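Local coordinates for insecticidal protein (Brevibacillus laterosporus, PDB 7ML9) that is active against western corn rootworm, probably by forming a beta-barrel pore in membranes, as a toxin of the epsilon-toxin/MTX2 branch of the aerolysin-like family, at residues A[28-31]-A[36-39]; A[44-49]-A[252-257]; A[24-29]-A[257-262]; A[87-92]-A[264-269]; A[48-53]-A[59-64]. One frame throughout, in Å; residues are numbered along the deposited sequence. Where two conformers were deposited one is given.

Contact 1: A[28-31]-A[36-39]; sequences VQER and ARED. With NA (sodium ion), chain F; EDO (1,2-ethanediol), chain H.
Glu30 and Arg37, seven residues apart, are joined by a salt bridge along helix 28-48. NH1 of Arg37 donates to OE1 of Glu30 at 2.9 Å, with an N-H...acceptor angle of 152°. The oxygen lies close to the guanidinium plane, at its edge, whereas the nitrogen stands above the carboxylate plane, 36° out of it. An i to i+7 spacing is two turns of helix, a gap that Arg37 spans by staying extended from CG to NE. Glu30 runs across it at about a right angle, bent at chi2 (60°). A water completes a second path, donating to Glu30 OE2 and accepting from Arg37 NH2, each at 2.7 Å. OE1 also binds the sodium ion at 3.0 Å, in a site to which Asp34 belongs as well, an environment that would probably keep the Glu30 carboxylate ionised. On its NE side Arg37 forms another salt bridge, with Asp56, so the guanidinium joins the helix to the loop beyond it.

Contact 2: A[44-49]-A[252-257]; sequences FNEAWN and KGWGDF. With EDO (1,2-ethanediol), chain E.
The C-terminal end of helix 242-252 closes here in a Schellman motif, with Gly253 at positive phi as its C-prime residue, and the chain leaving it meets the last turns of helix 28-48 at the protein surface. Glu46 reaches out from helix 28-48, its chain extended beyond CG, and Lys252 comes from the opposite direction. NZ of Lys252 donates to OE2 of Glu46 at 2.8 Å, a salt bridge in which OE2 uses its syn lone pair. Lys252 gets there by bending at chi2 (-86°), and its CD and CE pass alongside the same oxygen. Trp254 is close by: OE2 of Glu46 comes obliquely to within 3.5 Å of CZ2 of Trp254, with carboxylate and ring planes 69° apart. The indole is covered on one face by CB of Lys252, offset toward the rim. A molecule of 1,2-ethanediol, probably from the crystallisation liquor, bridges acid and indole, its O2 in plane at the ring edge. That O2 is modelled 2.5 Å from Glu46 OE2, so short that the exact geometry is doubtful, while Trp254 NE1 makes weak bonds to O1 at 3.2 Å and to O2 at 3.4 Å. The close lysine would be expected to favour the charged form of Glu46.

Contact 3: A[24-29]-A[257-262]; sequences SSTDVQ and FRNFQP
Thr26 and Asn259 point their side chains at each other from opposite directions, and a single hydrogen bond spans the gap. In the conformer described, ND2 of Asn259 donates to OG1 of Thr26 at 3.3 Å with an N-H...acceptor angle of 137°, the hydroxyl oxygen tilted 25° from the amide plane; Asn259 has a second conformer, so the bond may not be permanent. The two branches of Thr26 divide the work: with chi1 at -63°, OG1 stands beside the backbone N and takes the amide, while CG2 sits beside the carbonyl carbon and turns to the ring of Phe260, 4.2 Å from its CZ. ND2 of Asn259 also bonds the carbonyl oxygen of Lys270. Strand 25-27 runs parallel to strand 130-147 and leads straight into helix 28-48, where Asp27 is the N-cap residue; the facing segment begins with a type I beta turn from Phe257 to Phe260, closed by Phe260 N to Phe257 O at 3.0 Å. CG1 of Val28 approaches CE2 of Phe260 obliquely at 4.4 Å. One face of the Phe260 ring receives CD1 of Phe257, offset toward the rim, while Leu246 and Val269 add further apolar contacts from helix 242-252 and strand 266-289.

Contact 4: A[87-92]-A[264-269]; sequences KVNNAW and GRDVIV
Asn89 and Asp266 face each other across two strands that do not pair directly, their CA atoms 8.8 Å apart. ND2 of Asn89 reaches OD1 of Asp266 at 3.3 Å in a weak hydrogen bond, the N-H...acceptor angle only 123°. Their amide and carboxylate planes lie 61° apart, far from a flat pairing. Beside this polar pair, CH2 of Trp92 touches CG2 of Ile268 at 4.0 Å and CD1 at 4.2 Å, the two side chains crossing at about a right angle. Between the strands runs 201-229, antiparallel to both, and it probably helps to position both pairs: Asn222 OD1 takes the stronger bond from Asn89 ND2, and Tyr220 stacks on the Trp92 ring while also touching Ile268. Asn89 and Asn90 together face Asn222 in a classic beta bulge. The contact thus links next-nearest strands of the large mixed sheet across strand 201-229. Since Asn222 is the main partner of the Asn89 amide, the bond to Asp266 probably adds only a modest, secondary electrostatic tie.

Contact 5: A[48-53]-A[59-64]; sequences WNTNFK and QFSYSP
Gln59 meets segment 48-53 through every part of its side chain beyond CB. CG lies 3.4 Å from CD1 of Phe52, approaching the ring obliquely, and the ring plane is 65° from that of the amide. At the tip both amide atoms are used by the backbone of one residue: OE1 accepts from Lys53 N at 2.9 Å, and NE2 donates to Lys53 O at 2.7 Å, nearly straight at 170° and in the carbonyl plane. With chi2 at -170° the chain stays extended, carrying the amide across to Lys53. The amide thus ties both backbone polar atoms of Lys53 to strand 59-63, which pairs with strand 69-71 in a two-stranded antiparallel sheet. Farther along, Ser61 OG donates to Asn51 OD1 at 2.6 Å, and CB of Ser61 packs on CE1 of Phe52 at 3.6 Å. Ser63 OG donates to Trp48 O at 2.7 Å, nearly along the C=O axis, catching the carbonyl at the end of helix 28-48. Phe52 also touches Ala41 and Phe44 of that helix.

Helix 28-48 is the common thread: contact 1 lies within it, contact 3 takes in its start, contact 2 its end, and contact 5 the chain leaving it. Contacts 1 and 3 share Val28 and Gln29, with centres about 10 Å apart; contacts 2 and 5 share Trp48 and Asn49, about 11 Å apart. Contacts 3 and 4 meet through strands 260-263 and 266-289 of the mixed sheet, whereas contacts 4 and 5 lie about 34 Å apart, centre to centre. Along the chain, contact 5 is nested inside the loop closed by contact 3. Contacts 2 and 3 tie the helix to segments more than 200 residues later; contacts 1 and 5 are local, at one end of this elongated toxin.

Contact 1: A[28-31]-A[36-39]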
# COMPACT_ATOMS: atom_id res chain seq x y z
N VAL A 28 -12.95 12.92 -6.57
CA VAL A 28 -13.29 13.47 -5.27
C VAL A 28 -14.05 14.79 -5.41
O VAL A 28 -15.06 15.02 -4.73
CB VAL A 28 -12.02 13.62 -4.42
CG1 VAL A 28 -12.33 14.37 -3.12
CG2 VAL A 28 -11.41 12.21 -4.12
N GLN A 29 -13.58 15.68 -6.29
CA GLN A 29 -14.28 16.96 -6.45
C GLN A 29 -15.71 16.77 -6.94
O GLN A 29 -16.64 17.43 -6.43
CB GLN A 29 -13.50 17.86 -7.40
CG GLN A 29 -12.25 18.43 -6.78
CD GLN A 29 -11.43 19.18 -7.79
OE1 GLN A 29 -10.57 18.61 -8.46
NE2 GLN A 29 -11.71 20.46 -7.94
N GLU A 30 -15.92 15.89 -7.92
CA GLU A 30 -17.27 15.66 -8.41
C GLU A 30 -18.16 15.02 -7.35
O GLU A 30 -19.34 15.36 -7.24
CB GLU A 30 -17.25 14.80 -9.68
CG GLU A 30 -18.65 14.52 -10.23
CD GLU A 30 -19.44 15.79 -10.59
OE1 GLU A 30 -20.70 15.74 -10.58
OE2 GLU A 30 -18.83 16.84 -10.90
N ARG A 31 -17.60 14.13 -6.52
CA ARG A 31 -18.41 13.56 -5.44
C ARG A 31 -18.77 14.60 -4.38
O ARG A 31 -19.86 14.54 -3.80
CB ARG A 31 -17.70 12.36 -4.80
CG ARG A 31 -17.58 11.14 -5.71
CD ARG A 31 -18.92 10.67 -6.31
NE ARG A 31 -19.85 10.19 -5.29
CZ ARG A 31 -21.18 10.16 -5.45
NH1 ARG A 31 -21.73 10.57 -6.59
NH2 ARG A 31 -21.95 9.71 -4.47
N ALA A 36 -23.14 18.24 -2.19
CA ALA A 36 -23.94 19.47 -2.09
C ALA A 36 -25.32 19.29 -2.71
O ALA A 36 -26.33 19.71 -2.13
CB ALA A 36 -23.20 20.66 -2.74
N ARG A 37 -25.39 18.64 -3.88
CA ARG A 37 -26.68 18.39 -4.52
C ARG A 37 -27.57 17.49 -3.66
O ARG A 37 -28.80 17.65 -3.66
CB ARG A 37 -26.47 17.78 -5.90
CG ARG A 37 -25.71 18.69 -6.89
CD ARG A 37 -25.33 17.95 -8.17
NE ARG A 37 -24.50 18.81 -9.01
CZ ARG A 37 -23.32 18.46 -9.50
NH1 ARG A 37 -22.81 17.25 -9.27
NH2 ARG A 37 -22.64 19.34 -10.25
N GLU A 38 -26.98 16.52 -2.95
CA GLU A 38 -27.79 15.63 -2.11
C GLU A 38 -28.44 16.39 -0.97
O GLU A 38 -29.63 16.23 -0.70
CB GLU A 38 -26.93 14.49 -1.53
CG GLU A 38 -26.30 13.60 -2.56
CD GLU A 38 -27.24 12.52 -3.05
OE1 GLU A 38 -28.37 12.43 -2.52
OE2 GLU A 38 -26.83 11.75 -3.95
N ASP A 39 -27.66 17.23 -0.28
CA ASP A 39 -28.20 18.02 0.82
C ASP A 39 -29.30 18.96 0.33
O ASP A 39 -30.35 19.08 0.96
CB ASP A 39 -27.07 18.81 1.48
CG ASP A 39 -27.52 19.58 2.72
OD1 ASP A 39 -28.53 19.21 3.36
OD2 ASP A 39 -26.84 20.55 3.07
NA NA F . -22.11 13.16 -10.19
C1 EDO H . -26.87 21.95 6.39
O1 EDO H . -27.66 21.23 5.43
C2 EDO H . -25.91 21.01 7.10
O2 EDO H . -25.57 21.58 8.36
O HOH W 1 -20.45 18.86 -11.76

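Contact 2: A[44-49]-A[252-257]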
# COMPACT_ATOMS: atom_id res chain seq x y z
N PHE A 44 -35.08 19.99 0.79
CA PHE A 44 -36.36 20.41 0.23
C PHE A 44 -37.38 19.27 0.27
O PHE A 44 -38.58 19.51 0.45
CB PHE A 44 -36.19 20.89 -1.21
CG PHE A 44 -35.62 22.27 -1.31
CD1 PHE A 44 -36.17 23.31 -0.57
CD2 PHE A 44 -34.54 22.54 -2.13
CE1 PHE A 44 -35.63 24.59 -0.64
CE2 PHE A 44 -34.00 23.81 -2.21
CZ PHE A 44 -34.54 24.83 -1.47
N ASN A 45 -36.92 18.03 0.10
CA ASN A 45 -37.85 16.91 0.16
C ASN A 45 -38.47 16.78 1.54
O ASN A 45 -39.64 16.41 1.65
CB ASN A 45 -37.14 15.61 -0.24
CG ASN A 45 -36.89 15.55 -1.71
OD1 ASN A 45 -37.44 16.35 -2.48
ND2 ASN A 45 -36.09 14.58 -2.14
N GLU A 46 -37.70 17.07 2.60
CA GLU A 46 -38.30 17.11 3.93
C GLU A 46 -39.24 18.29 4.06
O GLU A 46 -40.33 18.16 4.63
CB GLU A 46 -37.21 17.19 5.02
CG GLU A 46 -36.31 15.91 5.10
CD GLU A 46 -35.31 15.92 6.25
OE1 GLU A 46 -35.12 16.97 6.92
OE2 GLU A 46 -34.69 14.86 6.49
N ALA A 47 -38.84 19.46 3.54
CA ALA A 47 -39.63 20.67 3.73
C ALA A 47 -40.97 20.59 3.02
O ALA A 47 -41.96 21.14 3.52
CB ALA A 47 -38.85 21.89 3.22
N TRP A 48 -41.03 19.92 1.88
CA TRP A 48 -42.18 19.99 1.01
C TRP A 48 -42.75 18.63 0.64
O TRP A 48 -43.70 18.58 -0.15
CB TRP A 48 -41.81 20.75 -0.28
CG TRP A 48 -41.44 22.19 -0.05
CD1 TRP A 48 -40.25 22.79 -0.35
CD2 TRP A 48 -42.27 23.22 0.52
NE1 TRP A 48 -40.28 24.12 0.01
CE2 TRP A 48 -41.51 24.41 0.54
CE3 TRP A 48 -43.58 23.24 1.01
CZ2 TRP A 48 -42.02 25.61 1.03
CZ3 TRP A 48 -44.09 24.44 1.51
CH2 TRP A 48 -43.31 25.61 1.51
N ASN A 49 -42.19 17.54 1.16
CA ASN A 49 -42.63 16.18 0.83
C ASN A 49 -42.54 15.88 -0.67
O ASN A 49 -43.39 15.20 -1.23
CB ASN A 49 -44.04 15.92 1.35
CG ASN A 49 -44.09 15.91 2.85
OD1 ASN A 49 -44.65 16.81 3.48
ND2 ASN A 49 -43.45 14.91 3.44
N LYS A 252 -28.66 10.79 7.11
CA LYS A 252 -29.93 10.70 6.39
C LYS A 252 -30.00 9.59 5.37
O LYS A 252 -31.10 9.26 4.91
CB LYS A 252 -30.22 12.01 5.63
CG LYS A 252 -30.25 13.26 6.47
CD LYS A 252 -31.61 13.49 7.06
CE LYS A 252 -31.62 14.72 7.95
NZ LYS A 252 -32.93 14.73 8.68
N GLY A 253 -28.87 9.03 4.96
CA GLY A 253 -28.95 8.12 3.84
C GLY A 253 -29.07 8.80 2.49
O GLY A 253 -29.57 8.19 1.55
N TRP A 254 -28.63 10.05 2.37
CA TRP A 254 -28.69 10.76 1.09
C TRP A 254 -27.40 10.54 0.31
O TRP A 254 -26.39 11.20 0.59
CB TRP A 254 -28.93 12.24 1.31
CG TRP A 254 -30.22 12.60 2.00
CD1 TRP A 254 -31.32 11.80 2.19
CD2 TRP A 254 -30.54 13.86 2.60
NE1 TRP A 254 -32.30 12.50 2.87
CE2 TRP A 254 -31.85 13.76 3.13
CE3 TRP A 254 -29.84 15.07 2.74
CZ2 TRP A 254 -32.47 14.83 3.79
CZ3 TRP A 254 -30.46 16.13 3.39
CH2 TRP A 254 -31.76 16.00 3.91
N GLY A 255 -27.44 9.68 -0.70
CA GLY A 255 -26.29 9.42 -1.54
C GLY A 255 -25.35 8.38 -0.95
O GLY A 255 -25.40 8.03 0.23
N ASP A 256 -24.45 7.88 -1.81
CA ASP A 256 -23.48 6.85 -1.46
C ASP A 256 -22.12 7.51 -1.25
O ASP A 256 -21.45 7.89 -2.21
CB ASP A 256 -23.41 5.79 -2.56
CG ASP A 256 -22.45 4.64 -2.22
OD1 ASP A 256 -21.91 4.60 -1.10
OD2 ASP A 256 -22.24 3.77 -3.09
N PHE A 257 -21.73 7.66 0.01
CA PHE A 257 -20.41 8.21 0.32
C PHE A 257 -19.64 7.26 1.21
O PHE A 257 -19.05 7.67 2.21
CB PHE A 257 -20.55 9.60 0.95
CG PHE A 257 -21.25 10.57 0.04
CD1 PHE A 257 -20.55 11.17 -0.99
CD2 PHE A 257 -22.61 10.82 0.17
CE1 PHE A 257 -21.18 12.03 -1.88
CE2 PHE A 257 -23.25 11.68 -0.71
CZ PHE A 257 -22.53 12.28 -1.74
C1 EDO E . -34.93 10.61 4.61
O1 EDO E . -33.57 10.20 4.71
C2 EDO E . -35.15 11.72 5.62
O2 EDO E . -34.94 12.96 4.95

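Contact 3: A[24-29]-A[257-262]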
# COMPACT_ATOMS: atom_id res chain seq x y z
N SER A 24 -10.33 1.10 -10.22
CA SER A 24 -11.42 2.05 -10.12
C SER A 24 -10.89 3.39 -9.58
O SER A 24 -9.78 3.44 -9.06
CB SER A 24 -12.53 1.50 -9.24
OG SER A 24 -11.98 0.74 -8.18
N SER A 25 -11.68 4.45 -9.72
CA SER A 25 -11.29 5.78 -9.26
C SER A 25 -12.48 6.49 -8.63
O SER A 25 -13.63 6.29 -9.02
CB SER A 25 -10.74 6.65 -10.40
OG SER A 25 -10.11 7.81 -9.85
N THR A 26 -12.19 7.32 -7.64
CA THR A 26 -13.16 8.24 -7.07
C THR A 26 -12.76 9.64 -7.51
O THR A 26 -11.66 10.10 -7.20
CB THR A 26 -13.22 8.14 -5.56
OG1 THR A 26 -13.65 6.83 -5.18
CG2 THR A 26 -14.17 9.20 -4.98
N ASP A 27 -13.65 10.31 -8.24
CA ASP A 27 -13.45 11.71 -8.61
C ASP A 27 -13.90 12.53 -7.42
O ASP A 27 -15.10 12.80 -7.26
CB ASP A 27 -14.22 12.05 -9.88
CG ASP A 27 -14.03 13.49 -10.35
OD1 ASP A 27 -13.70 14.38 -9.55
OD2 ASP A 27 -14.23 13.74 -11.55
N VAL A 28 -12.95 12.92 -6.57
CA VAL A 28 -13.29 13.47 -5.27
C VAL A 28 -14.05 14.79 -5.41
O VAL A 28 -15.06 15.02 -4.73
CB VAL A 28 -12.02 13.62 -4.42
CG1 VAL A 28 -12.33 14.37 -3.12
CG2 VAL A 28 -11.41 12.21 -4.12
N GLN A 29 -13.58 15.68 -6.29
CA GLN A 29 -14.28 16.96 -6.45
C GLN A 29 -15.71 16.77 -6.94
O GLN A 29 -16.64 17.43 -6.43
CB GLN A 29 -13.50 17.86 -7.40
CG GLN A 29 -12.25 18.43 -6.78
CD GLN A 29 -11.43 19.18 -7.79
OE1 GLN A 29 -10.57 18.61 -8.46
NE2 GLN A 29 -11.71 20.46 -7.94
N PHE A 257 -21.73 7.66 0.01
CA PHE A 257 -20.41 8.21 0.32
C PHE A 257 -19.64 7.26 1.21
O PHE A 257 -19.05 7.67 2.21
CB PHE A 257 -20.55 9.60 0.95
CG PHE A 257 -21.25 10.57 0.04
CD1 PHE A 257 -20.55 11.17 -0.99
CD2 PHE A 257 -22.61 10.82 0.17
CE1 PHE A 257 -21.18 12.03 -1.88
CE2 PHE A 257 -23.25 11.68 -0.71
CZ PHE A 257 -22.53 12.28 -1.74
N ARG A 258 -19.64 5.97 0.84
CA ARG A 258 -19.14 4.93 1.73
C ARG A 258 -17.65 5.08 2.03
O ARG A 258 -17.19 4.64 3.08
CB ARG A 258 -19.42 3.55 1.14
CG ARG A 258 -20.79 3.01 1.51
CD ARG A 258 -21.04 1.63 0.92
NE ARG A 258 -21.58 1.73 -0.43
CZ ARG A 258 -21.41 0.81 -1.38
NH1 ARG A 258 -20.73 -0.30 -1.13
NH2 ARG A 258 -21.94 1.00 -2.58
N ASN A 259 -16.88 5.68 1.13
CA ASN A 259 -15.45 5.83 1.36
C ASN A 259 -15.08 7.24 1.81
O ASN A 259 -13.92 7.65 1.67
CB ASN A 259 -14.65 5.42 0.11
CG ASN A 259 -14.93 6.29 -1.10
OD1 ASN A 259 -16.04 6.75 -1.31
ND2 ASN A 259 -13.89 6.51 -1.91
N PHE A 260 -16.03 7.98 2.38
CA PHE A 260 -15.80 9.29 2.96
C PHE A 260 -16.12 9.24 4.44
O PHE A 260 -17.02 8.51 4.87
CB PHE A 260 -16.68 10.39 2.32
CG PHE A 260 -16.34 10.71 0.89
CD1 PHE A 260 -16.65 9.83 -0.13
CD2 PHE A 260 -15.74 11.92 0.55
CE1 PHE A 260 -16.36 10.13 -1.45
CE2 PHE A 260 -15.45 12.24 -0.78
CZ PHE A 260 -15.75 11.33 -1.77
N GLN A 261 -15.39 10.03 5.22
CA GLN A 261 -15.57 10.10 6.65
C GLN A 261 -15.42 11.55 7.07
O GLN A 261 -14.46 12.21 6.65
CB GLN A 261 -14.51 9.23 7.33
CG GLN A 261 -14.61 9.06 8.81
CD GLN A 261 -13.49 8.14 9.30
OE1 GLN A 261 -13.48 6.95 9.00
NE2 GLN A 261 -12.53 8.70 10.01
N PRO A 262 -16.33 12.09 7.89
CA PRO A 262 -16.15 13.47 8.36
C PRO A 262 -14.98 13.58 9.33
O PRO A 262 -14.67 12.65 10.07
CB PRO A 262 -17.48 13.80 9.05
CG PRO A 262 -18.09 12.49 9.38
CD PRO A 262 -17.59 11.49 8.36

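Contact 4: A[87-92]-A[264-269]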
# COMPACT_ATOMS: atom_id res chain seq x y z
N LYS A 87 -9.46 22.00 -1.08
CA LYS A 87 -8.04 21.93 -0.76
C LYS A 87 -7.71 20.51 -0.32
O LYS A 87 -8.46 19.91 0.44
CB LYS A 87 -7.70 22.92 0.37
CG LYS A 87 -6.24 22.97 0.75
CD LYS A 87 -5.95 24.27 1.49
CE LYS A 87 -4.48 24.65 1.39
NZ LYS A 87 -3.66 23.87 2.37
N VAL A 88 -6.59 19.98 -0.79
CA VAL A 88 -6.06 18.73 -0.24
C VAL A 88 -5.16 19.13 0.92
O VAL A 88 -4.13 19.78 0.72
CB VAL A 88 -5.31 17.91 -1.29
CG1 VAL A 88 -4.81 16.62 -0.66
CG2 VAL A 88 -6.22 17.61 -2.48
N ASN A 89 -5.55 18.77 2.14
CA ASN A 89 -4.82 19.19 3.34
C ASN A 89 -3.69 18.25 3.71
O ASN A 89 -2.63 18.70 4.16
CB ASN A 89 -5.77 19.30 4.53
CG ASN A 89 -6.91 20.26 4.28
OD1 ASN A 89 -6.69 21.38 3.83
ND2 ASN A 89 -8.14 19.82 4.56
N ASN A 90 -3.91 16.95 3.58
CA ASN A 90 -2.88 15.97 3.87
C ASN A 90 -3.23 14.67 3.15
O ASN A 90 -4.37 14.42 2.77
CB ASN A 90 -2.72 15.73 5.37
CG ASN A 90 -1.40 15.06 5.71
OD1 ASN A 90 -0.42 15.18 4.97
ND2 ASN A 90 -1.38 14.34 6.82
N ALA A 91 -2.19 13.87 2.92
CA ALA A 91 -2.39 12.57 2.31
C ALA A 91 -1.40 11.59 2.93
O ALA A 91 -0.26 11.96 3.21
CB ALA A 91 -2.22 12.63 0.79
N TRP A 92 -1.85 10.36 3.17
CA TRP A 92 -1.01 9.37 3.84
C TRP A 92 -1.47 7.98 3.43
O TRP A 92 -2.52 7.80 2.80
CB TRP A 92 -1.03 9.56 5.36
CG TRP A 92 -2.33 9.25 6.08
CD1 TRP A 92 -2.63 8.10 6.77
CD2 TRP A 92 -3.47 10.11 6.22
NE1 TRP A 92 -3.89 8.19 7.31
CE2 TRP A 92 -4.43 9.41 6.99
CE3 TRP A 92 -3.78 11.39 5.76
CZ2 TRP A 92 -5.68 9.95 7.30
CZ3 TRP A 92 -5.03 11.93 6.07
CH2 TRP A 92 -5.96 11.21 6.83
N GLY A 264 -14.21 16.85 11.49
CA GLY A 264 -14.46 18.26 11.78
C GLY A 264 -15.06 18.93 10.55
O GLY A 264 -16.02 18.44 9.95
N ARG A 265 -14.47 20.06 10.14
CA ARG A 265 -14.92 20.76 8.94
C ARG A 265 -14.47 20.07 7.64
O ARG A 265 -15.00 20.42 6.58
CB ARG A 265 -14.40 22.20 8.94
CG ARG A 265 -14.85 23.04 10.13
CD ARG A 265 -14.19 24.43 10.12
NE ARG A 265 -14.41 25.12 8.84
CZ ARG A 265 -15.49 25.86 8.58
NH1 ARG A 265 -16.43 26.01 9.49
NH2 ARG A 265 -15.61 26.45 7.39
N ASP A 266 -13.53 19.13 7.70
CA ASP A 266 -13.00 18.47 6.52
C ASP A 266 -13.63 17.09 6.36
O ASP A 266 -14.44 16.65 7.18
CB ASP A 266 -11.46 18.35 6.61
CG ASP A 266 -10.78 19.67 6.97
OD1 ASP A 266 -10.91 20.64 6.18
OD2 ASP A 266 -10.13 19.73 8.03
N VAL A 267 -13.25 16.40 5.29
CA VAL A 267 -13.61 15.00 5.11
C VAL A 267 -12.34 14.23 4.77
O VAL A 267 -11.39 14.76 4.18
CB VAL A 267 -14.69 14.77 4.02
CG1 VAL A 267 -15.94 15.70 4.22
CG2 VAL A 267 -14.11 14.97 2.68
N ILE A 268 -12.32 12.96 5.16
CA ILE A 268 -11.24 12.04 4.79
C ILE A 268 -11.80 11.08 3.76
O ILE A 268 -12.85 10.47 3.98
CB ILE A 268 -10.70 11.29 6.02
CG1 ILE A 268 -10.08 12.27 7.01
CG2 ILE A 268 -9.68 10.22 5.60
CD1 ILE A 268 -9.83 11.66 8.37
N VAL A 269 -11.11 10.95 2.63
CA VAL A 269 -11.52 10.04 1.57
C VAL A 269 -10.50 8.91 1.48
O VAL A 269 -9.30 9.14 1.65
CB VAL A 269 -11.69 10.78 0.23
CG1 VAL A 269 -10.39 11.39 -0.27
CG2 VAL A 269 -12.31 9.86 -0.81

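Contact 5: A[48-53]-A[59-64]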
# COMPACT_ATOMS: atom_id res chain seq x y z
N TRP A 48 -41.03 19.92 1.88
CA TRP A 48 -42.18 19.99 1.01
C TRP A 48 -42.75 18.63 0.64
O TRP A 48 -43.70 18.58 -0.15
CB TRP A 48 -41.81 20.75 -0.28
CG TRP A 48 -41.44 22.19 -0.05
CD1 TRP A 48 -40.25 22.79 -0.35
CD2 TRP A 48 -42.27 23.22 0.52
NE1 TRP A 48 -40.28 24.12 0.01
CE2 TRP A 48 -41.51 24.41 0.54
CE3 TRP A 48 -43.58 23.24 1.01
CZ2 TRP A 48 -42.02 25.61 1.03
CZ3 TRP A 48 -44.09 24.44 1.51
CH2 TRP A 48 -43.31 25.61 1.51
N ASN A 49 -42.19 17.54 1.16
CA ASN A 49 -42.63 16.18 0.83
C ASN A 49 -42.54 15.88 -0.67
O ASN A 49 -43.39 15.20 -1.23
CB ASN A 49 -44.04 15.92 1.35
CG ASN A 49 -44.09 15.91 2.85
OD1 ASN A 49 -44.65 16.81 3.48
ND2 ASN A 49 -43.45 14.91 3.44
N THR A 50 -41.48 16.38 -1.30
CA THR A 50 -41.24 16.16 -2.72
C THR A 50 -40.31 14.97 -2.92
O THR A 50 -39.82 14.37 -1.96
CB THR A 50 -40.64 17.43 -3.33
OG1 THR A 50 -39.72 18.01 -2.40
CG2 THR A 50 -41.76 18.45 -3.65
N ASN A 51 -40.02 14.65 -4.17
CA ASN A 51 -39.10 13.57 -4.53
C ASN A 51 -38.00 14.06 -5.48
O ASN A 51 -37.63 13.39 -6.46
CB ASN A 51 -39.86 12.39 -5.13
CG ASN A 51 -40.46 12.71 -6.51
OD1 ASN A 51 -40.62 13.88 -6.89
ND2 ASN A 51 -40.77 11.67 -7.27
N PHE A 52 -37.46 15.26 -5.21
CA PHE A 52 -36.38 15.82 -6.02
C PHE A 52 -35.14 14.93 -5.94
O PHE A 52 -34.83 14.36 -4.88
CB PHE A 52 -35.99 17.22 -5.53
CG PHE A 52 -37.07 18.28 -5.72
CD1 PHE A 52 -37.62 18.52 -6.97
CD2 PHE A 52 -37.50 19.04 -4.65
CE1 PHE A 52 -38.60 19.49 -7.15
CE2 PHE A 52 -38.49 20.02 -4.82
CZ PHE A 52 -39.04 20.24 -6.07
N LYS A 53 -34.40 14.84 -7.06
CA LYS A 53 -33.14 14.13 -7.16
C LYS A 53 -31.98 15.12 -7.12
O LYS A 53 -32.16 16.30 -7.45
CB LYS A 53 -33.08 13.33 -8.47
CG LYS A 53 -34.29 12.45 -8.72
CD LYS A 53 -34.34 11.28 -7.76
CE LYS A 53 -35.29 10.20 -8.26
NZ LYS A 53 -36.66 10.73 -8.55
N GLN A 59 -36.00 20.97 -12.09
CA GLN A 59 -36.84 19.79 -11.98
C GLN A 59 -38.11 20.16 -11.24
O GLN A 59 -38.18 21.19 -10.56
CB GLN A 59 -36.11 18.62 -11.29
CG GLN A 59 -35.77 18.83 -9.83
CD GLN A 59 -34.83 17.75 -9.26
OE1 GLN A 59 -35.14 16.56 -9.28
NE2 GLN A 59 -33.70 18.18 -8.73
N PHE A 60 -39.13 19.32 -11.39
CA PHE A 60 -40.40 19.53 -10.72
C PHE A 60 -40.81 18.24 -10.02
O PHE A 60 -40.33 17.16 -10.34
CB PHE A 60 -41.52 19.99 -11.68
CG PHE A 60 -41.92 18.96 -12.71
CD1 PHE A 60 -42.85 17.97 -12.42
CD2 PHE A 60 -41.37 18.99 -13.99
CE1 PHE A 60 -43.22 17.03 -13.36
CE2 PHE A 60 -41.73 18.05 -14.93
CZ PHE A 60 -42.66 17.07 -14.62
N SER A 61 -41.70 18.38 -9.05
CA SER A 61 -42.12 17.21 -8.30
C SER A 61 -43.46 17.53 -7.65
O SER A 61 -43.72 18.67 -7.28
CB SER A 61 -41.07 16.82 -7.26
OG SER A 61 -41.65 16.20 -6.14
N TYR A 62 -44.29 16.51 -7.51
CA TYR A 62 -45.62 16.70 -6.97
C TYR A 62 -45.58 16.47 -5.46
O TYR A 62 -45.19 15.39 -5.00
CB TYR A 62 -46.64 15.77 -7.62
CG TYR A 62 -47.98 15.81 -6.93
CD1 TYR A 62 -48.74 16.98 -6.96
CD2 TYR A 62 -48.47 14.71 -6.23
CE1 TYR A 62 -49.97 17.04 -6.31
CE2 TYR A 62 -49.70 14.77 -5.58
CZ TYR A 62 -50.45 15.94 -5.63
OH TYR A 62 -51.66 16.00 -4.99
N SER A 63 -45.97 17.49 -4.70
CA SER A 63 -46.03 17.35 -3.25
C SER A 63 -47.46 17.06 -2.83
O SER A 63 -48.36 17.86 -3.16
CB SER A 63 -45.53 18.61 -2.57
OG SER A 63 -46.16 18.78 -1.31
N PRO A 64 -47.73 15.97 -2.12
CA PRO A 64 -49.10 15.72 -1.65
C PRO A 64 -49.63 16.82 -0.76
O PRO A 64 -50.85 16.95 -0.62
CB PRO A 64 -48.97 14.40 -0.87
CG PRO A 64 -47.71 13.77 -1.39
CD PRO A 64 -46.80 14.91 -1.70